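Local coordinates for alcohol dehydrogenase superfamily protein (Novosphingobium aromaticivorans, PDB 3GAZ), which probably acts as an NADP-dependent oxidoreductase of the medium-chain dehydrogenase/reductase (MDR) superfamily, on a substrate that is not established, at residues Asn45-Asp48 with Ala49-Ala53; Gln61-Pro64 with Ala65-Met69; Ala180-Gly184 with Ser185-Tyr189; Asp222-Gly225 with Gly226-Asp230; Phe306-Ala309 with Glu310-Ser313. One frame throughout, in Å; residues are numbered along the deposited sequence.

Contact 1: Asn45-Asp48 with Ala49-Ala53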
loop_
_atom_site.group_PDB
_atom_site.type_symbol
_atom_site.label_atom_id
_atom_site.label_comp_id
_atom_site.label_asym_id
_atom_site.label_seq_id
_atom_site.Cartn_x
_atom_site.Cartn_y
_atom_site.Cartn_z
ATOM N N ASN A 45 -17.965 -2.536 3.619
ATOM C CA ASN A 45 -18.169 -1.161 3.181
ATOM C C ASN A 45 -18.228 -1.161 1.661
ATOM O O ASN A 45 -17.551 -1.954 1.006
ATOM C CB ASN A 45 -17.033 -0.244 3.660
ATOM C CG ASN A 45 -17.071 0.009 5.164
ATOM O OD1 ASN A 45 -16.263 -0.536 5.919
ATOM N ND2 ASN A 45 -18.013 0.836 5.602
ATOM N N PRO A 46 -19.056 -0.283 1.078
ATOM C CA PRO A 46 -19.190 -0.198 -0.377
ATOM C C PRO A 46 -17.847 -0.129 -1.108
ATOM O O PRO A 46 -17.685 -0.737 -2.165
ATOM C CB PRO A 46 -20.017 1.070 -0.570
ATOM C CG PRO A 46 -20.894 1.076 0.645
ATOM C CD PRO A 46 -19.912 0.716 1.741
ATOM N N LEU A 47 -16.885 0.606 -0.548
ATOM C CA LEU A 47 -15.576 0.735 -1.191
ATOM C C LEU A 47 -14.932 -0.618 -1.498
ATOM O O LEU A 47 -14.264 -0.769 -2.519
ATOM C CB LEU A 47 -14.620 1.566 -0.327
ATOM C CG LEU A 47 -13.263 1.874 -0.971
ATOM C CD1 LEU A 47 -13.477 2.720 -2.221
ATOM C CD2 LEU A 47 -12.362 2.608 0.023
ATOM N N ASP A 48 -15.131 -1.599 -0.618
ATOM C CA ASP A 48 -14.562 -2.934 -0.819
ATOM C C ASP A 48 -14.962 -3.499 -2.187
ATOM O O ASP A 48 -14.150 -4.125 -2.876
ATOM C CB ASP A 48 -15.037 -3.910 0.271
ATOM C CG ASP A 48 -14.700 -3.439 1.684
ATOM O OD1 ASP A 48 -13.712 -2.702 1.861
ATOM O OD2 ASP A 48 -15.420 -3.825 2.627
ATOM N N ALA A 49 -16.218 -3.280 -2.567
ATOM C CA ALA A 49 -16.727 -3.768 -3.844
ATOM C C ALA A 49 -16.074 -3.026 -4.999
ATOM O O ALA A 49 -15.791 -3.613 -6.040
ATOM C CB ALA A 49 -18.246 -3.610 -3.904
ATOM N N LYS A 50 -15.836 -1.731 -4.819
ATOM C CA LYS A 50 -15.196 -0.950 -5.865
ATOM C C LYS A 50 -13.779 -1.482 -6.049
ATOM O O LYS A 50 -13.274 -1.562 -7.172
ATOM C CB LYS A 50 -15.158 0.532 -5.487
ATOM C CG LYS A 50 -14.521 1.397 -6.562
ATOM C CD LYS A 50 -14.349 2.845 -6.112
ATOM C CE LYS A 50 -15.461 3.742 -6.618
ATOM N NZ LYS A 50 -15.136 5.177 -6.359
ATOM N N ILE A 51 -13.143 -1.852 -4.940
ATOM C CA ILE A 51 -11.793 -2.397 -4.984
ATOM C C ILE A 51 -11.803 -3.780 -5.644
ATOM O O ILE A 51 -10.899 -4.122 -6.409
ATOM C CB ILE A 51 -11.187 -2.509 -3.555
ATOM C CG1 ILE A 51 -10.897 -1.109 -3.003
ATOM C CG2 ILE A 51 -9.900 -3.330 -3.593
ATOM C CD1 ILE A 51 -10.583 -1.087 -1.510
ATOM N N ARG A 52 -12.828 -4.573 -5.343
ATOM C CA ARG A 52 -12.958 -5.912 -5.912
ATOM C C ARG A 52 -13.056 -5.819 -7.432
ATOM O O ARG A 52 -12.511 -6.655 -8.156
ATOM C CB ARG A 52 -14.213 -6.596 -5.365
ATOM C CG ARG A 52 -14.472 -7.976 -5.933
ATOM C CD ARG A 52 -15.838 -8.485 -5.505
ATOM N NE ARG A 52 -16.075 -9.858 -5.935
ATOM C CZ ARG A 52 -17.264 -10.454 -5.907
ATOM N NH1 ARG A 52 -18.328 -9.793 -5.471
ATOM N NH2 ARG A 52 -17.390 -11.712 -6.309
ATOM N N ALA A 53 -13.758 -4.794 -7.907
ATOM C CA ALA A 53 -13.935 -4.581 -9.339
ATOM C C ALA A 53 -12.701 -3.931 -9.965
ATOM O O ALA A 53 -12.639 -3.739 -11.182
ATOM C CB ALA A 53 -15.169 -3.714 -9.585
#
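The short helix 46-52 of the GroES-like domain carries this contact, in which Leu47 and Asp48 on its first turn meet Lys50, Ile51 and Arg52 on the next. The backbone sets the frame. Ile51 N donates to Leu47 O at 2.9 Å, nearly in line with the carbonyl bond (C=O...N angle 163°). Arg52 N donates to Asp48 O at 2.8 Å. Pro46 O receives Ala49 N at 3.0 Å from above its carbonyl plane, and Lys50 N only weakly.

Leu47 makes the side-chain packing. Its CG lies anti to the backbone N (chi1 -174°), which lays the isobutyl group along the helix toward the next turn. There CG touches Ile51 CD1 at 4.0 Å. Its CD1 meets Lys50 CD, also at 4.0 Å, so the aliphatic part of the lysine chain is used while the ammonium end runs off the helix.

Asp48 turns back the other way. Its OD2 accepts the backbone N of Asn45 at 3.0 Å, from above the carboxylate plane. Tyr315 OH also binds OD2. Arg52 has an extended chain whose NE reaches Gly18 O.

The helix thus has an apolar strip of Leu47 and Ile51, while Asp48 is anchored to Tyr315 and Arg52 to Gly18. OD2 of the buried Asp48 is held by two hydrogen bonds, one from Asn45 N and one with Tyr315 OH. Together they fix the rotation of the carboxylate and tie helix 46-52 to helix 311-319.

Contact 2: Gln61-Pro64 with Ala65-Met69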
loop_
_atom_site.group_PDB
_atom_site.type_symbol
_atom_site.label_atom_id
_atom_site.label_comp_id
_atom_site.label_asym_id
_atom_site.label_seq_id
_atom_site.Cartn_x
_atom_site.Cartn_y
_atom_site.Cartn_z
ATOM N N GLN A 61 -5.266 -0.441 -3.507
ATOM C CA GLN A 61 -5.340 -1.835 -3.079
ATOM C C GLN A 61 -5.393 -2.751 -4.305
ATOM O O GLN A 61 -6.459 -3.258 -4.676
ATOM C CB GLN A 61 -6.585 -2.068 -2.214
ATOM C CG GLN A 61 -6.653 -3.460 -1.589
ATOM C CD GLN A 61 -5.801 -3.580 -0.329
ATOM O OE1 GLN A 61 -4.811 -2.873 -0.170
ATOM N NE2 GLN A 61 -6.183 -4.489 0.565
ATOM N N PRO A 62 -4.240 -2.965 -4.961
ATOM C CA PRO A 62 -4.223 -3.834 -6.138
ATOM C C PRO A 62 -4.452 -5.295 -5.757
ATOM O O PRO A 62 -4.212 -5.695 -4.615
ATOM C CB PRO A 62 -2.834 -3.593 -6.722
ATOM C CG PRO A 62 -2.000 -3.343 -5.485
ATOM C CD PRO A 62 -2.897 -2.431 -4.671
ATOM N N LEU A 63 -4.927 -6.079 -6.718
ATOM C CA LEU A 63 -5.198 -7.495 -6.502
ATOM C C LEU A 63 -4.018 -8.317 -7.025
ATOM O O LEU A 63 -3.247 -7.845 -7.863
ATOM C CB LEU A 63 -6.477 -7.886 -7.244
ATOM C CG LEU A 63 -7.684 -6.990 -6.944
ATOM C CD1 LEU A 63 -8.854 -7.378 -7.839
ATOM C CD2 LEU A 63 -8.060 -7.110 -5.471
ATOM N N PRO A 64 -3.865 -9.560 -6.546
ATOM C CA PRO A 64 -4.721 -10.231 -5.564
ATOM C C PRO A 64 -4.592 -9.603 -4.183
ATOM O O PRO A 64 -3.570 -8.995 -3.862
ATOM C CB PRO A 64 -4.207 -11.664 -5.590
ATOM C CG PRO A 64 -2.739 -11.461 -5.828
ATOM C CD PRO A 64 -2.739 -10.430 -6.933
ATOM N N ALA A 65 -5.627 -9.755 -3.365
ATOM C CA ALA A 65 -5.582 -9.192 -2.026
ATOM C C ALA A 65 -6.753 -9.629 -1.159
ATOM O O ALA A 65 -7.780 -10.092 -1.654
ATOM C CB ALA A 65 -5.541 -7.659 -2.110
ATOM N N ILE A 66 -6.569 -9.493 0.149
ATOM C CA ILE A 66 -7.603 -9.809 1.118
ATOM C C ILE A 66 -8.256 -8.460 1.374
ATOM O O ILE A 66 -7.575 -7.502 1.756
ATOM C CB ILE A 66 -6.990 -10.355 2.423
ATOM C CG1 ILE A 66 -6.346 -11.721 2.153
ATOM C CG2 ILE A 66 -8.057 -10.451 3.498
ATOM C CD1 ILE A 66 -5.455 -12.226 3.271
ATOM N N LEU A 67 -9.563 -8.373 1.142
ATOM C CA LEU A 67 -10.280 -7.115 1.328
ATOM C C LEU A 67 -10.986 -7.018 2.684
ATOM O O LEU A 67 -10.897 -7.930 3.503
ATOM C CB LEU A 67 -11.277 -6.920 0.179
ATOM C CG LEU A 67 -10.665 -7.137 -1.211
ATOM C CD1 LEU A 67 -11.670 -6.728 -2.292
ATOM C CD2 LEU A 67 -9.381 -6.326 -1.340
ATOM N N GLY A 68 -11.677 -5.903 2.916
ATOM C CA GLY A 68 -12.363 -5.694 4.183
ATOM C C GLY A 68 -11.542 -4.706 4.989
ATOM O O GLY A 68 -10.348 -4.920 5.181
HETATM N N MSE A 69 -12.169 -3.638 5.473
HETATM C CA MSE A 69 -11.448 -2.606 6.212
HETATM C C MSE A 69 -11.688 -2.565 7.724
HETATM O O MSE A 69 -10.788 -2.200 8.488
HETATM C CB MSE A 69 -11.785 -1.233 5.607
HETATM C CG MSE A 69 -11.631 -1.167 4.089
HETATM SE SE MSE A 69 -12.236 0.400 3.365
HETATM C CE MSE A 69 -13.787 -0.017 2.939
#
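Gln61 overlaps Leu67 with the aliphatic part of its side chain, CG resting on Leu67 CD2 at 4.0 Å. The two side chains slide past each other in opposite directions. In Gln61, CG lies anti to the backbone N (chi1 -173°) and the chain then bends at chi2 (81°). The bend brings the amide across toward the chain at Ile66, where NE2 comes to 3.5 Å from Ile66 O. The same NE2 stands 4.2 Å from Leu67 CD2. The amide is held by the backbone of another loop: OE1 accepts from Gly100 N, and NE2 donates to Leu101 O. Both polar ends of this buried group are thus satisfied, and its rotation is fixed.

Leu63 adds a second, looser apolar touch. Its CD2 reaches Ala65 CB at 4.2 Å and Leu67 CD2 at 4.4 Å. Ala65 CB also sits 3.4 Å from Pro62 O, inside the bend of the chain. No hydrogen bond joins 61-64 to 65-69; the direct contact between them is packing. The peptide bond before Pro64 is cis, which helps to turn the chain sharply here.

Around the loop, Leu63 and Leu67 touch Val13 of strand 7-13, and Gln61 and Leu67 touch Ile51 of helix 46-52. Pro62, on the outside, packs on Pro303 of the second subunit. The arrangement is a cis-proline bend in the irregular segment that leads from helix 46-52 into strand 70-78 of the GroES-like domain.

Contact 3: Ala180-Gly184 with Ser185-Tyr189; sequences ATARG and SDLEY
Arg183 O accepts the backbone N of Asp186 at 2.6 Å, with the donor 17° from the carbonyl plane. Leu187 N adds a weak second bond to the same oxygen. Its better bond goes to Gly184 O at 3.1 Å, from above the carbonyl plane. These bonds wind the chain into the first turn of helix 184-193. Asp186 OD1 forms a salt bridge with Arg300.

Packing follows on the side facing the strand end. Ala182, the last residue of strand 177-182, turns its CB toward the turn and meets Asp186 CB at 3.9 Å. Leu187 has CG anti to its carbonyl carbon (chi1 -66°), which folds the isobutyl group back over the start of the turn. There CD2 lies 3.4 Å from Ala182 O and 4.2 Å from Ala182 CB, while CD1 reaches Gly184 CA at 3.9 Å. A serine in place of Leu187 would probably open a gap between strand and helix, with Ala182 losing one of its apolar neighbours.

The contact is the strand-to-helix link of the beta-alpha-beta unit 177-182, 184-193 and 196-199 in the Rossmann-type domain. Leu187 also packs on Pro197 and Asp199 of the next strand, and Ala182 on Val190 of helix 184-193.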
loop_
_atom_site.group_PDB
_atom_site.type_symbol
_atom_site.label_atom_id
_atom_site.label_comp_id
_atom_site.label_asym_id
_atom_site.label_seq_id
_atom_site.Cartn_x
_atom_site.Cartn_y
_atom_site.Cartn_z
ATOM N N ALA A 180 -32.276 15.409 9.365
ATOM C CA ALA A 180 -31.680 14.511 8.383
ATOM C C ALA A 180 -32.625 14.138 7.250
ATOM O O ALA A 180 -33.797 13.846 7.481
ATOM C CB ALA A 180 -31.174 13.243 9.079
ATOM N N THR A 181 -32.108 14.164 6.023
ATOM C CA THR A 181 -32.901 13.794 4.864
ATOM C C THR A 181 -32.695 12.301 4.654
ATOM O O THR A 181 -31.589 11.786 4.844
ATOM C CB THR A 181 -32.462 14.546 3.585
ATOM O OG1 THR A 181 -31.085 14.263 3.303
ATOM C CG2 THR A 181 -32.653 16.045 3.755
ATOM N N ALA A 182 -33.760 11.606 4.278
ATOM C CA ALA A 182 -33.678 10.172 4.058
ATOM C C ALA A 182 -34.835 9.706 3.193
ATOM O O ALA A 182 -35.810 10.428 2.997
ATOM C CB ALA A 182 -33.695 9.443 5.385
ATOM N N ARG A 183 -34.720 8.493 2.673
ATOM C CA ARG A 183 -35.766 7.942 1.835
ATOM C C ARG A 183 -36.803 7.238 2.691
ATOM O O ARG A 183 -36.491 6.734 3.769
ATOM C CB ARG A 183 -35.163 6.982 0.805
ATOM C CG ARG A 183 -34.381 7.701 -0.294
ATOM C CD ARG A 183 -35.296 8.595 -1.138
ATOM N NE ARG A 183 -34.547 9.520 -1.989
ATOM C CZ ARG A 183 -35.095 10.302 -2.916
ATOM N NH1 ARG A 183 -36.406 10.275 -3.125
ATOM N NH2 ARG A 183 -34.336 11.123 -3.628
ATOM N N GLY A 184 -38.038 7.234 2.198
ATOM C CA GLY A 184 -39.159 6.624 2.890
ATOM C C GLY A 184 -38.878 5.660 4.023
ATOM O O GLY A 184 -39.148 5.965 5.180
ATOM N N SER A 185 -38.343 4.494 3.683
ATOM C CA SER A 185 -38.042 3.455 4.662
ATOM C C SER A 185 -37.166 3.874 5.845
ATOM O O SER A 185 -37.262 3.293 6.926
ATOM C CB SER A 185 -37.395 2.259 3.953
ATOM O OG SER A 185 -36.214 2.649 3.268
ATOM N N ASP A 186 -36.318 4.878 5.651
ATOM C CA ASP A 186 -35.429 5.318 6.721
ATOM C C ASP A 186 -35.937 6.494 7.553
ATOM O O ASP A 186 -35.383 6.782 8.616
ATOM C CB ASP A 186 -34.053 5.664 6.145
ATOM C CG ASP A 186 -33.386 4.480 5.472
ATOM O OD1 ASP A 186 -33.372 3.380 6.061
ATOM O OD2 ASP A 186 -32.862 4.654 4.355
ATOM N N LEU A 187 -36.984 7.169 7.081
ATOM C CA LEU A 187 -37.533 8.319 7.801
ATOM C C LEU A 187 -37.903 7.992 9.244
ATOM O O LEU A 187 -37.683 8.794 10.153
ATOM C CB LEU A 187 -38.766 8.863 7.067
ATOM C CG LEU A 187 -38.489 9.478 5.691
ATOM C CD1 LEU A 187 -39.804 9.815 5.007
ATOM C CD2 LEU A 187 -37.623 10.724 5.845
ATOM N N GLU A 188 -38.470 6.809 9.445
ATOM C CA GLU A 188 -38.879 6.369 10.766
ATOM C C GLU A 188 -37.657 6.099 11.639
ATOM O O GLU A 188 -37.643 6.422 12.830
ATOM C CB GLU A 188 -39.720 5.101 10.646
ATOM C CG GLU A 188 -40.414 4.720 11.919
ATOM C CD GLU A 188 -41.187 5.880 12.496
ATOM O OE1 GLU A 188 -41.931 6.539 11.736
ATOM O OE2 GLU A 188 -41.047 6.130 13.706
ATOM N N TYR A 189 -36.638 5.499 11.036
ATOM C CA TYR A 189 -35.403 5.185 11.739
ATOM C C TYR A 189 -34.723 6.467 12.220
ATOM O O TYR A 189 -34.283 6.553 13.368
ATOM C CB TYR A 189 -34.455 4.407 10.817
ATOM C CG TYR A 189 -33.058 4.273 11.375
ATOM C CD1 TYR A 189 -32.782 3.392 12.420
ATOM C CD2 TYR A 189 -32.023 5.077 10.901
ATOM C CE1 TYR A 189 -31.507 3.317 12.985
ATOM C CE2 TYR A 189 -30.744 5.014 11.459
ATOM C CZ TYR A 189 -30.493 4.135 12.499
ATOM O OH TYR A 189 -29.238 4.080 13.061
#

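Contact 4: Asp222-Gly225 with Gly226-Asp230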
loop_
_atom_site.group_PDB
_atom_site.type_symbol
_atom_site.label_atom_id
_atom_site.label_comp_id
_atom_site.label_asym_id
_atom_site.label_seq_id
_atom_site.Cartn_x
_atom_site.Cartn_y
_atom_site.Cartn_z
ATOM N N ASP A 222 -22.754 16.227 3.926
ATOM C CA ASP A 222 -23.131 15.474 2.744
ATOM C C ASP A 222 -22.467 14.104 2.785
ATOM O O ASP A 222 -21.242 14.006 2.757
ATOM C CB ASP A 222 -22.683 16.217 1.481
ATOM C CG ASP A 222 -22.738 15.346 0.245
ATOM O OD1 ASP A 222 -23.741 14.625 0.071
ATOM O OD2 ASP A 222 -21.781 15.383 -0.556
ATOM N N THR A 223 -23.270 13.045 2.861
ATOM C CA THR A 223 -22.712 11.697 2.882
ATOM C C THR A 223 -23.012 10.985 1.571
ATOM O O THR A 223 -22.670 9.814 1.408
ATOM C CB THR A 223 -23.311 10.825 4.007
ATOM O OG1 THR A 223 -24.626 10.398 3.628
ATOM C CG2 THR A 223 -23.379 11.594 5.308
ATOM N N LEU A 224 -23.648 11.689 0.638
ATOM C CA LEU A 224 -24.014 11.089 -0.640
ATOM C C LEU A 224 -23.205 11.593 -1.837
ATOM O O LEU A 224 -22.932 10.834 -2.765
ATOM C CB LEU A 224 -25.514 11.295 -0.888
ATOM C CG LEU A 224 -26.421 10.582 0.124
ATOM C CD1 LEU A 224 -27.869 11.013 -0.055
ATOM C CD2 LEU A 224 -26.284 9.075 -0.059
ATOM N N GLY A 225 -22.832 12.869 -1.816
ATOM C CA GLY A 225 -22.051 13.425 -2.906
ATOM C C GLY A 225 -22.855 13.788 -4.140
ATOM O O GLY A 225 -24.088 13.787 -4.120
ATOM N N GLY A 226 -22.146 14.100 -5.221
ATOM C CA GLY A 226 -22.804 14.462 -6.463
ATOM C C GLY A 226 -23.783 15.607 -6.295
ATOM O O GLY A 226 -23.436 16.635 -5.724
ATOM N N PRO A 227 -25.020 15.460 -6.791
ATOM C CA PRO A 227 -26.040 16.510 -6.679
ATOM C C PRO A 227 -26.395 16.840 -5.232
ATOM O O PRO A 227 -26.816 17.955 -4.926
ATOM C CB PRO A 227 -27.230 15.919 -7.433
ATOM C CG PRO A 227 -26.577 15.023 -8.455
ATOM C CD PRO A 227 -25.499 14.351 -7.636
ATOM N N VAL A 228 -26.232 15.867 -4.341
ATOM C CA VAL A 228 -26.553 16.083 -2.935
ATOM C C VAL A 228 -25.623 17.137 -2.328
ATOM O O VAL A 228 -26.004 17.856 -1.400
ATOM C CB VAL A 228 -26.445 14.764 -2.124
ATOM C CG1 VAL A 228 -26.826 15.013 -0.676
ATOM C CG2 VAL A 228 -27.362 13.698 -2.737
ATOM N N LEU A 229 -24.401 17.225 -2.848
ATOM C CA LEU A 229 -23.454 18.213 -2.340
ATOM C C LEU A 229 -23.924 19.604 -2.759
ATOM O O LEU A 229 -23.842 20.564 -1.985
ATOM C CB LEU A 229 -22.046 17.942 -2.877
ATOM C CG LEU A 229 -20.986 18.960 -2.452
ATOM C CD1 LEU A 229 -21.003 19.121 -0.935
ATOM C CD2 LEU A 229 -19.616 18.499 -2.931
ATOM N N ASP A 230 -24.423 19.713 -3.986
ATOM C CA ASP A 230 -24.930 20.995 -4.473
ATOM C C ASP A 230 -26.119 21.412 -3.606
ATOM O O ASP A 230 -26.266 22.577 -3.249
ATOM C CB ASP A 230 -25.373 20.883 -5.935
ATOM C CG ASP A 230 -24.233 20.519 -6.864
ATOM O OD1 ASP A 230 -23.209 21.232 -6.855
ATOM O OD2 ASP A 230 -24.364 19.522 -7.603
#
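An Asx turn at the end of strand 217-222 leads into helix 227-235, and Asp222 packs on Val228 and Leu229 of that helix. Asp222 OD1 accepts two backbone N-H groups. Gly225 N comes at 2.7 Å on the syn side, close to the carboxylate plane and nearly straight (169° at the hydrogen). Leu224 N comes at 3.0 Å from above that plane. The same oxygen presses on Val228 CG1 at 3.2 Å, and OD2 lies 3.5 Å from Leu229 CB. OD2 is also bound by Ser244 OG.

Leu224 CB rests on Val228 CG2 at 3.6 Å. Val228 CG1 is anti to its backbone N (chi1 -178°), an orientation that sets one methyl against Asp222 and the other against Leu224. Val228 N donates to Gly225 O at 3.0 Å, and Gly226 is the N-cap residue. An alanine at Asp222 would take away the acceptor for both amides and is likely to leave the turn free to shift, with Ser244 also losing its partner.

The turn joins strand 217-222 of the Rossmann-type sheet to helix 227-235, whose Leu229 packs on Val242 and Ser244 of strand 240-244. Thr223 OG1 binds Gln157 O, at the end of strand 153-157.

Contact 5: Phe306-Ala309 with Glu310-Ser313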
loop_
_atom_site.group_PDB
_atom_site.type_symbol
_atom_site.label_atom_id
_atom_site.label_comp_id
_atom_site.label_asym_id
_atom_site.label_seq_id
_atom_site.Cartn_x
_atom_site.Cartn_y
_atom_site.Cartn_z
ATOM N N PHE A 306 -23.583 -13.582 7.588
ATOM C CA PHE A 306 -22.792 -14.168 6.511
ATOM C C PHE A 306 -21.487 -14.723 7.077
ATOM O O PHE A 306 -20.764 -14.027 7.790
ATOM C CB PHE A 306 -22.466 -13.097 5.458
ATOM C CG PHE A 306 -23.676 -12.413 4.893
ATOM C CD1 PHE A 306 -24.283 -12.882 3.730
ATOM C CD2 PHE A 306 -24.233 -11.318 5.545
ATOM C CE1 PHE A 306 -25.431 -12.270 3.224
ATOM C CE2 PHE A 306 -25.381 -10.701 5.051
ATOM C CZ PHE A 306 -25.982 -11.180 3.883
ATOM N N SER A 307 -21.187 -15.978 6.762
ATOM C CA SER A 307 -19.954 -16.597 7.238
ATOM C C SER A 307 -18.837 -16.169 6.297
ATOM O O SER A 307 -19.094 -15.562 5.262
ATOM C CB SER A 307 -20.073 -18.117 7.196
ATOM O OG SER A 307 -20.195 -18.548 5.853
ATOM N N ILE A 308 -17.600 -16.501 6.644
ATOM C CA ILE A 308 -16.468 -16.136 5.806
ATOM C C ILE A 308 -16.606 -16.784 4.428
ATOM O O ILE A 308 -15.916 -16.404 3.482
ATOM C CB ILE A 308 -15.137 -16.576 6.451
ATOM C CG1 ILE A 308 -13.963 -15.920 5.725
ATOM C CG2 ILE A 308 -15.013 -18.094 6.406
ATOM C CD1 ILE A 308 -12.635 -16.101 6.435
ATOM N N ALA A 309 -17.507 -17.759 4.321
ATOM C CA ALA A 309 -17.734 -18.457 3.057
ATOM C C ALA A 309 -18.843 -17.835 2.204
ATOM O O ALA A 309 -19.056 -18.247 1.061
ATOM C CB ALA A 309 -18.058 -19.930 3.331
ATOM N N GLU A 310 -19.531 -16.827 2.739
ATOM C CA GLU A 310 -20.634 -16.192 2.013
ATOM C C GLU A 310 -20.404 -14.698 1.778
ATOM O O GLU A 310 -21.354 -13.918 1.698
ATOM C CB GLU A 310 -21.933 -16.404 2.801
ATOM C CG GLU A 310 -22.113 -17.849 3.258
ATOM C CD GLU A 310 -23.195 -18.027 4.312
ATOM O OE1 GLU A 310 -23.226 -17.252 5.295
ATOM O OE2 GLU A 310 -24.003 -18.966 4.167
ATOM N N ILE A 311 -19.141 -14.305 1.650
ATOM C CA ILE A 311 -18.800 -12.902 1.455
ATOM C C ILE A 311 -19.363 -12.320 0.163
ATOM O O ILE A 311 -19.777 -11.162 0.137
ATOM C CB ILE A 311 -17.262 -12.706 1.543
ATOM C CG1 ILE A 311 -16.785 -13.173 2.924
ATOM C CG2 ILE A 311 -16.894 -11.242 1.329
ATOM C CD1 ILE A 311 -15.287 -13.053 3.160
ATOM N N GLY A 312 -19.389 -13.111 -0.905
ATOM C CA GLY A 312 -19.949 -12.619 -2.154
ATOM C C GLY A 312 -21.403 -12.219 -1.951
ATOM O O GLY A 312 -21.854 -11.180 -2.446
ATOM N N SER A 313 -22.140 -13.045 -1.214
ATOM C CA SER A 313 -23.547 -12.770 -0.928
ATOM C C SER A 313 -23.667 -11.555 -0.015
ATOM O O SER A 313 -24.609 -10.774 -0.128
ATOM C CB SER A 313 -24.208 -13.977 -0.252
ATOM O OG SER A 313 -24.240 -15.097 -1.120
HETATM O O HOH W 1 -16.595 -16.211 0.608
#
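Phe306 packs its ring against Glu310 O and Ser313 at the start of helix 311-319, in contrast to the polar pairing of Ser307 with Glu310 on the solvent side. Phe306 CD1 comes to 3.7 Å from Glu310 O and its CE1 to 3.8 Å from Ser313 C, both obliquely to the ring. Farther round, Ile308 CG1 and Ile311 CD1 lie side by side at 4.1 Å, pointing the same way. Ile311 CD1 also rests 3.4 Å from Ile308 O. Phe20 and Leu22 of strand 20-26 flank these two isoleucines.

The exposed side is polar. Glu310 has CG anti to its carbonyl carbon (chi1 -47°) and an otherwise extended chain. This shape carries the carboxylate back to the strand, where OE1 accepts Ser307 N at 2.8 Å on its anti side. Glu310 N in turn donates to Ser307 O at 2.9 Å. A water bonded to Ile308 O bridges weakly to Ile311 N.

A backbone bond and a side-chain-to-backbone bond therefore join Ser307 and Glu310 across a type I turn just before helix 311-319, with Glu310 at the N-cap position. The N-H of Ser307 would probably steady the charge of the Glu310 carboxylate.

From the N terminus the five contacts follow in series; none nests in or crosses another. Contact 1 lies in helix 46-52, and contact 2 closes the bend of the loop that follows. Their centres are about 9 Å apart and they touch, with selenomethionine Met69 against Asn45, and Gln61 and Leu67 against Ile51 and Asp48. Contacts 3 and 4 belong to the Rossmann-type domain, each closing a strand-to-helix turn, with centres about 16 Å apart. Contact 5 returns to the first domain and closes the turn from strand 306-307 into helix 311-319. That helix reaches contact 1 through Tyr315, so late and early parts of the chain are tied together.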